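Local coordinates for oligoribonuclease (Colwellia psychrerythraea, PDB 6A4D), which probably hydrolyses very short RNAs as an exonuclease of the RNase H-like superfamily, and is captured here with a nitrophenyl thymidine phosphate analogue bound, at residues E67-K71 and S72-Q76; D56-D59 and N60-P63; L162-D165 and A166-S170. The protein carries 1 engineered substitution. All blocks are in the same frame, centred on the assembly; numbering follows the deposited sequence.

Contact 1. Residues E67-K71 and S72-Q76; sequences EHHGK and SGLTQ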
ATOM      1  N   GLU A  67      -3.068  -1.371 -26.310  1.00 57.42           N
ATOM      2  CA  GLU A  67      -2.242  -2.536 -26.630  1.00 64.87           C
ATOM      3  C   GLU A  67      -2.698  -3.745 -25.783  1.00 64.26           C
ATOM      4  O   GLU A  67      -3.417  -4.591 -26.328  1.00 63.55           O
ATOM      5  CB  GLU A  67      -0.739  -2.214 -26.506  1.00 66.54           C
ATOM      6  CG  GLU A  67       0.174  -2.913 -27.515  1.00 73.77           C
ATOM      7  CD  GLU A  67       0.496  -4.361 -27.175  1.00 81.23           C
ATOM      8  OE1 GLU A  67       0.442  -4.734 -25.984  1.00 87.88           O
ATOM      9  OE2 GLU A  67       0.819  -5.136 -28.104  1.00 82.20           O
ATOM     10  N   HIS A  68      -2.398  -3.786 -24.472  1.00 57.49           N
ATOM     11  CA  HIS A  68      -2.679  -4.993 -23.642  1.00 62.92           C
ATOM     12  C   HIS A  68      -4.145  -5.348 -23.411  1.00 60.34           C
ATOM     13  O   HIS A  68      -4.497  -6.534 -23.411  1.00 55.86           O
ATOM     14  CB  HIS A  68      -1.935  -4.937 -22.322  1.00 65.50           C
ATOM     15  CG  HIS A  68      -0.451  -4.893 -22.503  1.00 81.47           C
ATOM     16  ND1 HIS A  68       0.244  -3.710 -22.649  1.00 84.67           N
ATOM     17  CD2 HIS A  68       0.459  -5.887 -22.637  1.00 85.88           C
ATOM     18  CE1 HIS A  68       1.528  -3.979 -22.821  1.00 91.66           C
ATOM     19  NE2 HIS A  68       1.685  -5.293 -22.816  1.00 90.55           N
ATOM     20  N   HIS A  69      -5.018  -4.356 -23.231  1.00 57.88           N
ATOM     21  CA  HIS A  69      -6.446  -4.675 -23.072  1.00 54.50           C
ATOM     22  C   HIS A  69      -7.087  -4.980 -24.375  1.00 55.31           C
ATOM     23  O   HIS A  69      -8.039  -5.792 -24.415  1.00 53.48           O
ATOM     24  CB  HIS A  69      -7.205  -3.563 -22.368  1.00 57.20           C
ATOM     25  CG  HIS A  69      -6.697  -3.311 -20.990  1.00 53.52           C
ATOM     26  ND1 HIS A  69      -6.704  -2.066 -20.401  1.00 57.32           N
ATOM     27  CD2 HIS A  69      -6.114  -4.148 -20.105  1.00 47.53           C
ATOM     28  CE1 HIS A  69      -6.157  -2.157 -19.201  1.00 54.79           C
ATOM     29  NE2 HIS A  69      -5.792  -3.409 -18.998  1.00 50.23           N
ATOM     30  N   GLY A  70      -6.594  -4.322 -25.439  1.00 61.53           N
ATOM     31  CA  GLY A  70      -6.892  -4.759 -26.807  1.00 63.12           C
ATOM     32  C   GLY A  70      -6.462  -6.211 -26.919  1.00 62.27           C
ATOM     33  O   GLY A  70      -7.304  -7.093 -27.060  1.00 62.24           O
ATOM     34  N   LYS A  71      -5.155  -6.442 -26.765  1.00 65.93           N
ATOM     35  CA  LYS A  71      -4.559  -7.788 -26.773  1.00 68.35           C
ATOM     36  C   LYS A  71      -5.490  -8.813 -26.124  1.00 68.86           C
ATOM     37  O   LYS A  71      -5.849  -9.782 -26.767  1.00 62.61           O
ATOM     38  CB  LYS A  71      -3.180  -7.803 -26.091  1.00 70.83           C
ATOM     39  CG  LYS A  71      -1.994  -8.092 -26.995  1.00 80.95           C
ATOM     40  CD  LYS A  71      -0.697  -8.062 -26.175  1.00 91.98           C
ATOM     41  CE  LYS A  71       0.555  -8.369 -27.004  1.00 93.54           C
ATOM     42  NZ  LYS A  71       0.703  -9.821 -27.344  1.00 88.36           N
ATOM     43  N   SER A  72      -5.946  -8.560 -24.892  1.00 68.80           N
ATOM     44  CA  SER A  72      -6.693  -9.580 -24.122  1.00 60.17           C
ATOM     45  C   SER A  72      -8.203  -9.668 -24.353  1.00 59.40           C
ATOM     46  O   SER A  72      -8.861 -10.566 -23.803  1.00 55.56           O
ATOM     47  CB  SER A  72      -6.419  -9.427 -22.620  1.00 66.04           C
ATOM     48  OG  SER A  72      -7.426  -8.660 -21.981  1.00 68.86           O
ATOM     49  N   GLY A  73      -8.765  -8.749 -25.132  1.00 70.13           N
ATOM     50  CA  GLY A  73     -10.223  -8.690 -25.338  1.00 73.57           C
ATOM     51  C   GLY A  73     -10.989  -8.298 -24.077  1.00 73.24           C
ATOM     52  O   GLY A  73     -12.160  -8.693 -23.895  1.00 75.17           O
ATOM     53  N   LEU A  74     -10.319  -7.546 -23.198  1.00 65.46           N
ATOM     54  CA  LEU A  74     -10.994  -6.865 -22.082  1.00 62.15           C
ATOM     55  C   LEU A  74     -11.765  -5.715 -22.706  1.00 60.50           C
ATOM     56  O   LEU A  74     -12.980  -5.608 -22.508  1.00 53.72           O
ATOM     57  CB  LEU A  74     -10.002  -6.334 -21.038  1.00 55.89           C
ATOM     58  CG  LEU A  74     -10.518  -5.455 -19.885  1.00 54.67           C
ATOM     59  CD1 LEU A  74     -11.662  -6.111 -19.127  1.00 48.16           C
ATOM     60  CD2 LEU A  74      -9.383  -5.148 -18.915  1.00 52.89           C
ATOM     61  N   THR A  75     -11.046  -4.908 -23.496  1.00 58.65           N
ATOM     62  CA  THR A  75     -11.642  -3.867 -24.319  1.00 57.79           C
ATOM     63  C   THR A  75     -12.941  -4.281 -24.972  1.00 61.58           C
ATOM     64  O   THR A  75     -13.907  -3.507 -24.963  1.00 58.57           O
ATOM     65  CB  THR A  75     -10.715  -3.388 -25.419  1.00 54.66           C
ATOM     66  OG1 THR A  75      -9.475  -2.992 -24.845  1.00 52.50           O
ATOM     67  CG2 THR A  75     -11.331  -2.177 -26.133  1.00 57.15           C
ATOM     68  N   GLN A  76     -12.974  -5.500 -25.497  1.00 61.01           N
ATOM     69  CA  GLN A  76     -14.157  -5.994 -26.174  1.00 67.27           C
ATOM     70  C   GLN A  76     -15.246  -6.317 -25.171  1.00 66.98           C
ATOM     71  O   GLN A  76     -16.415  -5.932 -25.377  1.00 59.01           O
ATOM     72  CB  GLN A  76     -13.836  -7.229 -27.050  1.00 74.16           C
ATOM     73  CG  GLN A  76     -15.046  -7.924 -27.704  1.00 73.85           C
ATOM     74  CD  GLN A  76     -15.990  -6.981 -28.474  1.00 72.75           C
ATOM     75  OE1 GLN A  76     -15.586  -5.948 -29.016  1.00 66.66           O
ATOM     76  NE2 GLN A  76     -17.259  -7.354 -28.523  1.00 80.94           N
TER

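Contact 2. Residues D56-D59 and N60-P63; sequences DVLD and NMNP. With 9RC (5'-O-[(S)-hydroxy(4-nitrophenoxy)phosphoryl]thymidine), chain D.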
ATOM      1  N   ASP A  56     -15.877   6.365 -26.511  1.00 66.05           N
ATOM      2  CA  ASP A  56     -15.015   7.503 -26.190  1.00 69.75           C
ATOM      3  C   ASP A  56     -13.924   7.023 -25.256  1.00 68.53           C
ATOM      4  O   ASP A  56     -12.737   7.253 -25.497  1.00 60.25           O
ATOM      5  CB  ASP A  56     -15.758   8.634 -25.491  1.00 73.65           C
ATOM      6  CG  ASP A  56     -14.799   9.658 -24.895  1.00 74.87           C
ATOM      7  OD1 ASP A  56     -13.997  10.172 -25.676  1.00 83.40           O
ATOM      8  OD2 ASP A  56     -14.810   9.931 -23.667  1.00 73.32           O
ATOM      9  N   VAL A  57     -14.341   6.333 -24.192  1.00 64.03           N
ATOM     10  CA  VAL A  57     -13.402   5.953 -23.156  1.00 57.93           C
ATOM     11  C   VAL A  57     -12.383   4.960 -23.699  1.00 52.42           C
ATOM     12  O   VAL A  57     -11.183   5.186 -23.582  1.00 44.01           O
ATOM     13  CB  VAL A  57     -14.114   5.399 -21.899  1.00 60.58           C
ATOM     14  CG1 VAL A  57     -13.132   4.679 -20.971  1.00 56.80           C
ATOM     15  CG2 VAL A  57     -14.778   6.547 -21.173  1.00 56.67           C
ATOM     16  N   LEU A  58     -12.864   3.888 -24.305  1.00 45.86           N
ATOM     17  CA  LEU A  58     -11.991   2.777 -24.622  1.00 55.01           C
ATOM     18  C   LEU A  58     -10.912   3.173 -25.632  1.00 64.31           C
ATOM     19  O   LEU A  58      -9.712   2.882 -25.442  1.00 67.92           O
ATOM     20  CB  LEU A  58     -12.810   1.587 -25.103  1.00 52.99           C
ATOM     21  CG  LEU A  58     -13.588   0.924 -23.955  1.00 56.26           C
ATOM     22  CD1 LEU A  58     -14.509  -0.144 -24.543  1.00 55.07           C
ATOM     23  CD2 LEU A  58     -12.666   0.349 -22.852  1.00 51.55           C
ATOM     24  N   ASP A  59     -11.333   3.941 -26.633  1.00 66.32           N
ATOM     25  CA  ASP A  59     -10.454   4.349 -27.731  1.00 64.03           C
ATOM     26  C   ASP A  59      -9.402   5.418 -27.387  1.00 60.03           C
ATOM     27  O   ASP A  59      -8.470   5.568 -28.168  1.00 56.23           O
ATOM     28  CB  ASP A  59     -11.298   4.774 -28.926  1.00 63.17           C
ATOM     29  CG  ASP A  59     -12.329   3.723 -29.308  1.00 69.37           C
ATOM     30  OD1 ASP A  59     -12.262   2.600 -28.747  1.00 75.90           O
ATOM     31  OD2 ASP A  59     -13.229   4.007 -30.141  1.00 76.87           O
ATOM     32  N   ASN A  60      -9.521   6.101 -26.238  1.00 53.13           N
ATOM     33  CA  ASN A  60      -8.570   7.155 -25.826  1.00 59.13           C
ATOM     34  C   ASN A  60      -7.814   6.935 -24.503  1.00 62.16           C
ATOM     35  O   ASN A  60      -7.216   7.882 -23.977  1.00 53.40           O
ATOM     36  CB  ASN A  60      -9.315   8.484 -25.768  1.00 68.70           C
ATOM     37  CG  ASN A  60      -9.881   8.870 -27.118  1.00 71.48           C
ATOM     38  OD1 ASN A  60     -11.092   8.864 -27.326  1.00 73.31           O
ATOM     39  ND2 ASN A  60      -8.995   9.165 -28.060  1.00 75.66           N
ATOM     40  N   MET A  61      -7.844   5.702 -23.960  1.00 65.99           N
ATOM     41  CA  MET A  61      -6.918   5.302 -22.856  1.00 63.63           C
ATOM     42  C   MET A  61      -5.438   5.240 -23.343  1.00 63.99           C
ATOM     43  O   MET A  61      -5.199   5.248 -24.543  1.00 62.39           O
ATOM     44  CB  MET A  61      -7.372   3.969 -22.231  1.00 65.82           C
ATOM     45  CG  MET A  61      -7.408   2.717 -23.114  1.00 64.07           C
ATOM     46  SD  MET A  61      -8.504   1.444 -22.431  1.00 60.84           S
ATOM     47  CE  MET A  61      -8.641   0.148 -23.663  1.00 56.36           C
ATOM     48  N   ASN A  62      -4.448   5.191 -22.454  1.00 62.36           N
ATOM     49  CA  ASN A  62      -3.037   5.244 -22.905  1.00 60.41           C
ATOM     50  C   ASN A  62      -2.621   4.085 -23.868  1.00 69.49           C
ATOM     51  O   ASN A  62      -3.400   3.124 -24.063  1.00 62.76           O
ATOM     52  CB  ASN A  62      -2.079   5.424 -21.719  1.00 62.83           C
ATOM     53  CG  ASN A  62      -1.911   4.168 -20.871  1.00 61.92           C
ATOM     54  OD1 ASN A  62      -2.125   3.026 -21.323  1.00 58.67           O
ATOM     55  ND2 ASN A  62      -1.471   4.379 -19.632  1.00 50.28           N
ATOM     56  N   PRO A  63      -1.439   4.200 -24.542  1.00 76.12           N
ATOM     57  CA  PRO A  63      -1.136   3.177 -25.596  1.00 67.76           C
ATOM     58  C   PRO A  63      -0.857   1.756 -25.062  1.00 64.43           C
ATOM     59  O   PRO A  63      -1.257   0.759 -25.698  1.00 53.33           O
ATOM     60  CB  PRO A  63       0.090   3.744 -26.318  1.00 70.36           C
ATOM     61  CG  PRO A  63       0.100   5.206 -25.991  1.00 80.34           C
ATOM     62  CD  PRO A  63      -0.521   5.359 -24.628  1.00 78.92           C
TER
HETATM   63  OAJ 9RC D 202      -1.391   1.826 -17.880  1.00 58.94           O
HETATM   64  CAE 9RC D 202      -0.639   0.953 -17.452  1.00 71.68           C
HETATM   65  NAI 9RC D 202       0.637   0.827 -18.014  1.00 77.77           N
HETATM   66  CAL 9RC D 202       1.525  -0.136 -17.573  1.00 76.95           C
HETATM   67  OAS 9RC D 202       2.615  -0.224 -18.124  1.00 98.47           O
HETATM   68  CAT 9RC D 202       1.166  -0.993 -16.544  1.00 73.85           C
HETATM   69  CAU 9RC D 202       2.063  -1.978 -16.093  1.00 70.48           C
HETATM   70  CAF 9RC D 202      -0.093  -0.838 -15.985  1.00 65.29           C
HETATM   71  NAB 9RC D 202      -1.005   0.144 -16.439  1.00 66.38           N
HETATM   72  CAA 9RC D 202      -2.376   0.306 -15.828  1.00 57.33           C
HETATM   73  OAC 9RC D 202      -2.426  -0.356 -14.560  1.00 56.91           O
HETATM   74  CAD 9RC D 202      -3.473  -0.329 -16.655  1.00 53.09           C
HETATM   75  CAH 9RC D 202      -3.632  -1.667 -15.999  1.00 50.63           C
HETATM   76  OAK 9RC D 202      -4.935  -2.202 -16.136  1.00 46.11           O
HETATM   77  CAG 9RC D 202      -3.460  -1.337 -14.580  1.00 56.52           C
HETATM   78  CAR 9RC D 202      -3.121  -2.631 -13.752  1.00 66.67           C
HETATM   79  OAQ 9RC D 202      -1.824  -3.242 -14.077  1.00 74.46           O
HETATM   80  PAP 9RC D 202      -1.681  -4.847 -14.489  1.00 83.43           P
HETATM   81  OAO 9RC D 202      -1.987  -5.758 -13.340  1.00 94.50           O
HETATM   82  OAN 9RC D 202      -2.727  -4.984 -15.685  1.00 79.32           O
HETATM   83  OAM 9RC D 202      -0.278  -5.159 -15.205  1.00 92.12           O
HETATM   84  CAV 9RC D 202       0.812  -5.826 -14.718  1.00108.86           C
HETATM   85  CAW 9RC D 202       2.017  -5.492 -15.345  1.00114.20           C
HETATM   86  CAY 9RC D 202       3.206  -6.097 -14.964  1.00119.08           C
HETATM   87  CBA 9RC D 202       3.193  -7.047 -13.938  1.00120.80           C
HETATM   88  NBB 9RC D 202       4.353  -7.609 -13.605  1.00115.89           N
HETATM   89  OBD 9RC D 202       5.088  -7.121 -12.408  1.00 81.96           O
HETATM   90  OBC 9RC D 202       4.887  -8.681 -14.515  1.00129.62           O
HETATM   91  CAZ 9RC D 202       1.989  -7.405 -13.299  1.00118.00           C
HETATM   92  CAX 9RC D 202       0.794  -6.797 -13.688  1.00111.01           C

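Contact 3. Residues L162-D165 and A166-S170; sequences LALD and AIKES. Engineered in segment 166-170: Ala166 (natural residue Asp). With 9RC (5'-O-[(S)-hydroxy(4-nitrophenoxy)phosphoryl]thymidine), chain C.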
ATOM      1  N   LEU A 162      -6.744 -12.652 -17.554  1.00 94.07           N
ATOM      2  CA  LEU A 162      -7.849 -12.642 -16.625  1.00 92.99           C
ATOM      3  C   LEU A 162      -7.405 -11.832 -15.416  1.00 90.72           C
ATOM      4  O   LEU A 162      -6.227 -11.878 -15.034  1.00 91.60           O
ATOM      5  CB  LEU A 162      -8.239 -14.075 -16.224  1.00 95.11           C
ATOM      6  CG  LEU A 162      -8.436 -15.110 -17.356  1.00 92.29           C
ATOM      7  CD1 LEU A 162      -7.141 -15.847 -17.726  1.00 86.53           C
ATOM      8  CD2 LEU A 162      -9.562 -16.087 -16.998  1.00 83.51           C
ATOM      9  N   ALA A 163      -8.326 -11.047 -14.860  1.00 84.77           N
ATOM     10  CA  ALA A 163      -8.129 -10.476 -13.536  1.00 71.86           C
ATOM     11  C   ALA A 163      -8.135 -11.613 -12.511  1.00 69.89           C
ATOM     12  O   ALA A 163      -7.352 -11.543 -11.561  1.00 63.36           O
ATOM     13  CB  ALA A 163      -9.168  -9.418 -13.197  1.00 69.72           C
ATOM     14  N   LEU A 164      -8.961 -12.658 -12.712  1.00 58.60           N
ATOM     15  CA  LEU A 164      -8.987 -13.795 -11.782  1.00 59.31           C
ATOM     16  C   LEU A 164      -7.654 -14.507 -11.697  1.00 61.12           C
ATOM     17  O   LEU A 164      -7.284 -14.997 -10.621  1.00 56.58           O
ATOM     18  CB  LEU A 164     -10.031 -14.852 -12.127  1.00 59.46           C
ATOM     19  CG  LEU A 164     -11.413 -14.853 -11.469  1.00 66.03           C
ATOM     20  CD1 LEU A 164     -12.123 -16.157 -11.818  1.00 73.76           C
ATOM     21  CD2 LEU A 164     -11.433 -14.715  -9.964  1.00 66.26           C
ATOM     22  N   ASP A 165      -6.961 -14.587 -12.826  1.00 55.83           N
ATOM     23  CA  ASP A 165      -5.702 -15.303 -12.894  1.00 60.63           C
ATOM     24  C   ASP A 165      -4.556 -14.439 -12.414  1.00 52.90           C
ATOM     25  O   ASP A 165      -3.578 -14.968 -11.964  1.00 54.48           O
ATOM     26  CB  ASP A 165      -5.419 -15.843 -14.309  1.00 70.38           C
ATOM     27  CG  ASP A 165      -6.058 -17.202 -14.543  1.00 74.20           C
ATOM     28  OD1 ASP A 165      -5.417 -18.238 -14.262  1.00 78.98           O
ATOM     29  OD2 ASP A 165      -7.211 -17.243 -14.990  1.00 80.45           O
ATOM     30  N   ALA A 166      -4.645 -13.122 -12.546  1.00 48.39           N
ATOM     31  CA  ALA A 166      -3.706 -12.281 -11.850  1.00 50.74           C
ATOM     32  C   ALA A 166      -3.783 -12.530 -10.303  1.00 49.53           C
ATOM     33  O   ALA A 166      -2.756 -12.667  -9.671  1.00 49.87           O
ATOM     34  CB  ALA A 166      -3.939 -10.834 -12.204  1.00 55.54           C
ATOM     35  N   ILE A 167      -4.994 -12.633  -9.738  1.00 44.00           N
ATOM     36  CA  ILE A 167      -5.216 -12.839  -8.312  1.00 42.90           C
ATOM     37  C   ILE A 167      -4.679 -14.189  -7.873  1.00 45.16           C
ATOM     38  O   ILE A 167      -4.058 -14.270  -6.821  1.00 38.80           O
ATOM     39  CB  ILE A 167      -6.715 -12.828  -7.909  1.00 45.18           C
ATOM     40  CG1 ILE A 167      -7.357 -11.463  -8.161  1.00 50.29           C
ATOM     41  CG2 ILE A 167      -6.895 -13.179  -6.428  1.00 44.16           C
ATOM     42  CD1 ILE A 167      -8.877 -11.470  -8.095  1.00 48.90           C
ATOM     43  N   LYS A 168      -4.949 -15.247  -8.652  1.00 44.61           N
ATOM     44  CA  LYS A 168      -4.513 -16.598  -8.290  1.00 44.56           C
ATOM     45  C   LYS A 168      -3.028 -16.648  -8.322  1.00 41.12           C
ATOM     46  O   LYS A 168      -2.401 -17.301  -7.465  1.00 41.14           O
ATOM     47  CB  LYS A 168      -5.069 -17.639  -9.222  1.00 53.97           C
ATOM     48  CG  LYS A 168      -6.578 -17.801  -9.096  1.00 63.71           C
ATOM     49  CD  LYS A 168      -7.183 -18.261 -10.420  1.00 71.08           C
ATOM     50  CE  LYS A 168      -8.539 -18.917 -10.234  1.00 65.22           C
ATOM     51  NZ  LYS A 168      -9.115 -19.176 -11.572  1.00 69.76           N
ATOM     52  N   GLU A 169      -2.458 -15.933  -9.280  1.00 36.48           N
ATOM     53  CA  GLU A 169      -1.026 -15.681  -9.290  1.00 44.40           C
ATOM     54  C   GLU A 169      -0.366 -15.039  -8.019  1.00 38.68           C
ATOM     55  O   GLU A 169       0.725 -15.398  -7.642  1.00 37.10           O
ATOM     56  CB  GLU A 169      -0.670 -14.840 -10.525  1.00 47.71           C
ATOM     57  CG  GLU A 169      -0.030 -15.633 -11.650  1.00 57.44           C
ATOM     58  CD  GLU A 169       0.393 -14.747 -12.804  1.00 61.76           C
ATOM     59  OE1 GLU A 169      -0.085 -15.032 -13.927  1.00 61.97           O
ATOM     60  OE2 GLU A 169       1.184 -13.776 -12.574  1.00 56.82           O
ATOM     61  N   SER A 170      -1.004 -14.036  -7.446  1.00 38.66           N
ATOM     62  CA  SER A 170      -0.531 -13.374  -6.237  1.00 41.52           C
ATOM     63  C   SER A 170      -0.585 -14.343  -5.065  1.00 33.52           C
ATOM     64  O   SER A 170       0.355 -14.405  -4.284  1.00 33.57           O
ATOM     65  CB  SER A 170      -1.406 -12.142  -5.884  1.00 43.90           C
ATOM     66  OG  SER A 170      -1.657 -11.341  -7.030  1.00 47.21           O
TER
HETATM   67  OAJ 9RC C 201       1.393   1.235 -10.151  1.00 67.83           O
HETATM   68  CAE 9RC C 201       2.264   1.044 -11.003  1.00 62.54           C
HETATM   69  NAI 9RC C 201       3.085   2.094 -11.380  1.00 57.51           N
HETATM   70  CAL 9RC C 201       4.087   1.898 -12.340  1.00 63.76           C
HETATM   71  OAS 9RC C 201       4.790   2.868 -12.643  1.00 65.90           O
HETATM   72  CAT 9RC C 201       4.273   0.630 -12.911  1.00 56.24           C
HETATM   73  CAU 9RC C 201       5.275   0.388 -13.865  1.00 55.79           C
HETATM   74  CAF 9RC C 201       3.429  -0.396 -12.524  1.00 56.34           C
HETATM   75  NAB 9RC C 201       2.424  -0.164 -11.559  1.00 56.32           N
HETATM   76  CAA 9RC C 201       1.501  -1.220 -11.134  1.00 56.33           C
HETATM   77  OAC 9RC C 201       2.146  -2.179 -10.338  1.00 53.38           O
HETATM   78  CAD 9RC C 201       1.018  -1.991 -12.335  1.00 57.14           C
HETATM   79  CAH 9RC C 201       0.416  -3.168 -11.679  1.00 53.73           C
HETATM   80  OAK 9RC C 201      -0.930  -2.859 -11.432  1.00 61.61           O
HETATM   81  CAG 9RC C 201       1.201  -3.265 -10.380  1.00 49.09           C
HETATM   82  CAR 9RC C 201       2.025  -4.509 -10.434  1.00 42.21           C
HETATM   83  OAQ 9RC C 201       2.871  -4.461  -9.296  1.00 39.71           O
HETATM   84  PAP 9RC C 201       3.914  -5.625  -9.076  1.00 34.48           P
HETATM   85  OAO 9RC C 201       4.483  -5.350  -7.601  1.00 38.25           O
HETATM   86  OAN 9RC C 201       5.028  -5.360 -10.014  1.00 41.36           O
HETATM   87  OAM 9RC C 201       2.988  -6.856  -9.344  1.00 43.76           O
HETATM   88  CAV 9RC C 201       3.023  -8.243  -9.423  1.00 69.60           C
HETATM   89  CAW 9RC C 201       1.797  -8.957  -9.683  1.00 77.86           C
HETATM   90  CAY 9RC C 201       1.765 -10.398  -9.719  1.00 88.39           C
HETATM   91  CBA 9RC C 201       2.964 -11.151  -9.524  1.00 91.46           C
HETATM   92  NBB 9RC C 201       3.099 -12.531  -9.523  1.00 95.04           N
HETATM   93  OBD 9RC C 201       4.319 -13.293 -10.291  1.00 75.75           O
HETATM   94  OBC 9RC C 201       2.252 -13.274  -8.732  1.00106.14           O
HETATM   95  CAZ 9RC C 201       4.125 -10.408  -9.287  1.00 78.30           C
HETATM   96  CAX 9RC C 201       4.193  -8.996  -9.225  1.00 60.27           C

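Contact 1. Residues E67-K71 and S72-Q76
His69 carries its ring anti to its own carbonyl carbon (chi1 -61°), whereas Leu74 sets CG anti to the backbone N (chi1 173°), and these choices lay the two side chains alongside each other, pointing the same way. Methyl CD2 of Leu74 comes over one face of the imidazole in a CH-pi contact, displaced toward the rim, and is 3.6 Å from His69 CD2. Between them the chain changes direction. Helix 63-72 ends in a Schellman motif at Gly73, whose positive phi suits glycine: Gly73 N bonds to Gly70 O at 2.9 Å, and Leu74 N makes a weak bond to His69 O. That carbonyl also accepts from Thr75 N at 3.3 Å, with the donor well above the carbonyl plane, so His69 O links the end of one helix to the start of helix 74-80. Ser72 OG, 3.3 Å from Leu74 N, receives a further weak bond. Thr75 OG1 sits beside the same turn, 3.4 Å from His69 CB. The side chain of His69 also touches Glu17 and Leu29 of the central sheet, and its NE2 makes a weak hydrogen bond with the nucleotide's sugar hydroxyl OAK.

Contact 2. Residues D56-D59 and N60-P63
The side chains of Asp56 and Asn60 cross at about a right angle, with the planes of carboxylate and amide 47° apart. The amide of Asn60 also folds back over the preceding peptide, its CG lying 3.5 Å from Asp59 C. Here the backbone leaves helix 55-59: Asn60 N donates to Val57 O at 3.3 Å from above the carbonyl plane, and more weakly to Asp56 O. The carboxylate of Asp59 forms a salt bridge through OD1 with Arg79.

Two residues after Asp59, Met61 brings the end of its side chain nearer the helix. Its CG stands between the backbone N and the carbonyl carbon (chi1 62°), and beyond it the chain is extended, so that it runs past the carbonyl of Leu58. CG passes 3.3 Å from Leu58 O, and SD follows at 3.5 Å from Leu58 O, before CE comes to 4.1 Å from Leu58 CD2. These two side chains lie side by side and pack together on Leu29 of strand 28-36 and Thr75 of helix 74-80, joining the short segment to the central sheet and helix 74-80 of this RNase H-like fold. An alanine in place of Met61 would lack everything beyond CB, and is likely to open a gap beside Leu58 and Thr75 and to weaken the hold on the loop carrying Asn62.

Asn62 is the N-cap of helix 63-72: OD1 accepts from Cys65 N, which helps to fix the rotation of the amide. ND2 is thereby presented to the nucleotide, where it donates a nearly straight bond (166°) to the thymine carbonyl oxygen OAJ, 3.1 Å from ND2.

Contact 3. Residues L162-D165 and A166-S170
Lys168 lies back along the first turn of helix 163-180, which packs against the mixed sheet of this RNase H-like fold, and nearly its whole chain rides over the carbonyl of Leu164. Its CB starts 3.7 Å from Leu164 O. With CG anti to the lysine's own carbonyl carbon (chi1 -68°), CG itself comes to 3.3 Å from Leu164 O. CD keeps equally close to that oxygen; CE then draws away, to 4.1 Å from Leu164 O. At the tip, NZ lies near the methyl CD1 of Leu164 and 4.4 Å from Asp165 OD2, too far for a salt bridge, although the opposite charges probably still attract. The oxygen the chain passes over is also the acceptor of Lys168 N, in a regular helical bond.

On the sheet-facing side, Ile167 CG1 rests 3.4 Å from Ala163 O, while the side chain touches Trp13 and Asp15 of strand 11-18. Ala166, an engineered substitution for the natural aspartate, touches Asp15 with its methyl. Glu169 turns toward the ligand pocket: OE1 is hydrogen-bonded to Thr158 OG1, which helps to position the carboxylate, and Ser170 OG bonds to Asn110. Glu169 CB packs 3.2 Å from Asp165 O, and Glu169 OE2 ends 3.8 Å from the nitro nitrogen NBB of the bound analogue.

From the N terminus, the chain lays down strands 11-18, 28-36 and 42-50 before contact 2 turns it from helix 55-59 toward helix 63-72. Contact 1 then makes the break between that helix and helix 74-80. The two adjoin in space: Met61 CE lies 3.5 Å from Thr75 OG1, and Leu58 packs on the backbone of Thr75. Contact 3 comes much later, opening helix 163-180 across the sheet, its centre about 16 Å from that of contact 1. All three are local and in series, so none encloses or crosses another. Contacts 1 and 2 each contribute a residue, His69 and Asn62, to one nucleotide site, and contact 3 borders another bound copy.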